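Local coordinates for protein enoyl-CoA hydratase subunit I (Geobacillus kaustophilus, PDB 2PBP) that probably acts as a hydro-lyase of the crotonase family, adding water to the double bond of enoyl-CoA thioesters as in beta-oxidation, at residues R51-T56 and S92-P97. Residues are numbered along the deposited sequence; the frame is centred on the assembly and turned at random.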
ATOM      1  N   ARG A  51      15.312 -11.920 -11.817  1.00  7.65           N
ATOM      2  CA  ARG A  51      14.363 -11.702 -10.734  1.00  6.95           C
ATOM      3  C   ARG A  51      14.054 -10.229 -10.497  1.00  6.54           C
ATOM      4  O   ARG A  51      13.034  -9.891  -9.896  1.00  6.01           O
ATOM      5  CB  ARG A  51      14.900 -12.332  -9.450  1.00  8.32           C
ATOM      6  CG  ARG A  51      15.153 -13.823  -9.575  1.00 11.18           C
ATOM      7  CD  ARG A  51      15.513 -14.438  -8.232  1.00  8.18           C
ATOM      8  NE  ARG A  51      15.584 -15.893  -8.311  1.00 11.36           N
ATOM      9  CZ  ARG A  51      15.648 -16.696  -7.252  1.00 12.44           C
ATOM     10  NH1 ARG A  51      15.651 -16.184  -6.026  1.00  9.57           N
ATOM     11  NH2 ARG A  51      15.702 -18.010  -7.422  1.00 11.73           N
ATOM     12  N   VAL A  52      14.943  -9.358 -10.964  1.00  5.75           N
ATOM     13  CA  VAL A  52      14.762  -7.915 -10.818  1.00  6.22           C
ATOM     14  C   VAL A  52      15.311  -7.223 -12.060  1.00  5.45           C
ATOM     15  O   VAL A  52      16.345  -7.619 -12.601  1.00  8.10           O
ATOM     16  CB  VAL A  52      15.511  -7.361  -9.576  1.00  4.70           C
ATOM     17  CG1 VAL A  52      15.163  -5.885  -9.368  1.00  6.80           C
ATOM     18  CG2 VAL A  52      15.150  -8.168  -8.336  1.00  5.77           C
ATOM     19  N   ILE A  53      14.604  -6.197 -12.513  1.00  6.33           N
ATOM     20  CA  ILE A  53      15.014  -5.429 -13.679  1.00  5.83           C
ATOM     21  C   ILE A  53      15.298  -4.008 -13.216  1.00  7.78           C
ATOM     22  O   ILE A  53      14.493  -3.408 -12.504  1.00  8.14           O
ATOM     23  CB  ILE A  53      13.892  -5.395 -14.746  1.00  6.26           C
ATOM     24  CG1 ILE A  53      13.592  -6.816 -15.230  1.00  6.83           C
ATOM     25  CG2 ILE A  53      14.293  -4.487 -15.905  1.00  6.43           C
ATOM     26  CD1 ILE A  53      12.293  -6.966 -16.018  1.00 13.93           C
ATOM     27  N   VAL A  54      16.450  -3.479 -13.612  1.00  7.06           N
ATOM     28  CA  VAL A  54      16.832  -2.119 -13.251  1.00  5.82           C
ATOM     29  C   VAL A  54      16.976  -1.273 -14.512  1.00  5.91           C
ATOM     30  O   VAL A  54      17.639  -1.682 -15.464  1.00  6.39           O
ATOM     31  CB  VAL A  54      18.174  -2.092 -12.480  1.00  5.81           C
ATOM     32  CG1 VAL A  54      18.637  -0.651 -12.275  1.00  6.07           C
ATOM     33  CG2 VAL A  54      18.014  -2.789 -11.137  1.00  6.68           C
ATOM     34  N   LEU A  55      16.336  -0.109 -14.515  1.00  6.23           N
ATOM     35  CA  LEU A  55      16.412   0.806 -15.645  1.00  6.53           C
ATOM     36  C   LEU A  55      17.229   2.012 -15.206  1.00  7.18           C
ATOM     37  O   LEU A  55      17.041   2.527 -14.102  1.00  6.35           O
ATOM     38  CB  LEU A  55      15.024   1.297 -16.062  1.00  6.99           C
ATOM     39  CG  LEU A  55      13.933   0.299 -16.442  1.00  9.00           C
ATOM     40  CD1 LEU A  55      12.714   1.074 -16.926  1.00  8.79           C
ATOM     41  CD2 LEU A  55      14.432  -0.643 -17.522  1.00 10.11           C
ATOM     42  N   THR A  56      18.133   2.461 -16.066  1.00  4.26           N
ATOM     43  CA  THR A  56      18.940   3.625 -15.748  1.00  6.10           C
ATOM     44  C   THR A  56      19.419   4.270 -17.043  1.00  6.55           C
ATOM     45  O   THR A  56      19.314   3.676 -18.118  1.00  7.53           O
ATOM     46  CB  THR A  56      20.148   3.245 -14.860  1.00  6.66           C
ATOM     47  OG1 THR A  56      20.669   4.424 -14.238  1.00  8.54           O
ATOM     48  CG2 THR A  56      21.245   2.591 -15.689  1.00  8.53           C
ATOM     49  N   SER A  92       3.465  -1.125 -18.462  1.00  9.70           N
ATOM     50  CA  SER A  92       2.623  -1.159 -17.274  1.00 11.14           C
ATOM     51  C   SER A  92       2.280  -2.567 -16.791  1.00 12.03           C
ATOM     52  O   SER A  92       2.004  -2.763 -15.608  1.00 13.02           O
ATOM     53  CB  SER A  92       1.316  -0.404 -17.533  1.00  9.63           C
ATOM     54  OG  SER A  92       1.553   0.948 -17.876  1.00 11.51           O
ATOM     55  N   ILE A  93       2.293  -3.546 -17.693  1.00  9.88           N
ATOM     56  CA  ILE A  93       1.944  -4.908 -17.303  1.00 11.49           C
ATOM     57  C   ILE A  93       3.108  -5.871 -17.072  1.00 11.63           C
ATOM     58  O   ILE A  93       2.899  -7.078 -16.947  1.00 10.72           O
ATOM     59  CB  ILE A  93       0.968  -5.544 -18.318  1.00 10.69           C
ATOM     60  CG1 ILE A  93       1.639  -5.687 -19.685  1.00 13.09           C
ATOM     61  CG2 ILE A  93      -0.287  -4.694 -18.421  1.00 14.49           C
ATOM     62  CD1 ILE A  93       0.915  -6.611 -20.664  1.00 13.93           C
ATOM     63  N   VAL A  94       4.326  -5.345 -17.021  1.00 10.46           N
ATOM     64  CA  VAL A  94       5.499  -6.180 -16.764  1.00 11.13           C
ATOM     65  C   VAL A  94       5.336  -6.725 -15.345  1.00  8.95           C
ATOM     66  O   VAL A  94       5.096  -5.964 -14.407  1.00  9.92           O
ATOM     67  CB  VAL A  94       6.793  -5.353 -16.878  1.00 13.39           C
ATOM     68  CG1 VAL A  94       7.993  -6.166 -16.395  1.00 13.93           C
ATOM     69  CG2 VAL A  94       6.996  -4.931 -18.326  1.00 12.98           C
ATOM     70  N   LYS A  95       5.451  -8.039 -15.184  1.00  8.82           N
ATOM     71  CA  LYS A  95       5.261  -8.646 -13.869  1.00  8.19           C
ATOM     72  C   LYS A  95       6.496  -8.735 -12.987  1.00  7.28           C
ATOM     73  O   LYS A  95       6.383  -8.742 -11.761  1.00  9.08           O
ATOM     74  CB  LYS A  95       4.637 -10.035 -14.025  1.00 10.69           C
ATOM     75  CG  LYS A  95       3.207  -9.986 -14.541  1.00 10.75           C
ATOM     76  CD  LYS A  95       2.562 -11.357 -14.547  1.00 13.70           C
ATOM     77  CE  LYS A  95       1.131 -11.288 -15.051  1.00 12.44           C
ATOM     78  NZ  LYS A  95       0.279 -10.417 -14.197  1.00 12.81           N
ATOM     79  N   THR A  96       7.667  -8.797 -13.603  1.00  6.76           N
ATOM     80  CA  THR A  96       8.915  -8.889 -12.852  1.00  7.22           C
ATOM     81  C   THR A  96       9.203  -7.568 -12.138  1.00  6.65           C
ATOM     82  O   THR A  96       8.904  -6.497 -12.662  1.00  5.70           O
ATOM     83  CB  THR A  96      10.094  -9.211 -13.793  1.00  9.10           C
ATOM     84  OG1 THR A  96       9.842 -10.456 -14.461  1.00 10.48           O
ATOM     85  CG2 THR A  96      11.393  -9.313 -13.012  1.00  6.27           C
ATOM     86  N   PRO A  97       9.763  -7.631 -10.918  1.00  6.11           N
ATOM     87  CA  PRO A  97      10.069  -6.397 -10.190  1.00  7.65           C
ATOM     88  C   PRO A  97      10.963  -5.478 -11.023  1.00  8.37           C
ATOM     89  O   PRO A  97      11.950  -5.922 -11.618  1.00  6.86           O
ATOM     90  CB  PRO A  97      10.766  -6.908  -8.932  1.00  6.83           C
ATOM     91  CG  PRO A  97      10.036  -8.187  -8.663  1.00  8.95           C
ATOM     92  CD  PRO A  97       9.953  -8.809 -10.052  1.00  6.59           C
TER
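Ile53 N donates a hydrogen bond to Pro97 O (2.8 Å, N-H...O angle 158°), meeting the oxygen nearly head-on. The weaker CA-H...O contact from Val52 CA to Pro97 O, at 3.5 Å, comes from the same side of the oxygen as the N-H. One residue earlier, the carbonyl of Arg51 sits against the proline ring, with Arg51 O 3.3 Å from Pro97 CD, while Thr96 CG2 approaches this oxygen to 3.6 Å. That methyl lies anti to the backbone N, and Thr96 OG1, beside the N, hydrogen-bonds to Asp45. Ile53 reaches across Thr96 at about a right angle, bringing its CD1 to 3.9 Å from Thr96 CB.

Beyond this close-packed centre the contact thins: Ile53 CD1 and Val94 CG1 are 4.4 Å apart. At the other edge Arg51, partly exposed, has its CB directed away from the loop, and its guanidinium hydrogen-bonds to the carbonyl oxygens of Ala198 and Phe255.

The pairing brings together the starts of parallel neighbours 52-57 and 98-102 in the central sheet of the crotonase fold, and Ile53 continues it with a backbone hydrogen bond to Ile99. Helix 31-46 packs on Ile53 and Val94, helix 186-198 on Val52, and helix 202-217 on Pro97, which also touches Trp161 of the second subunit.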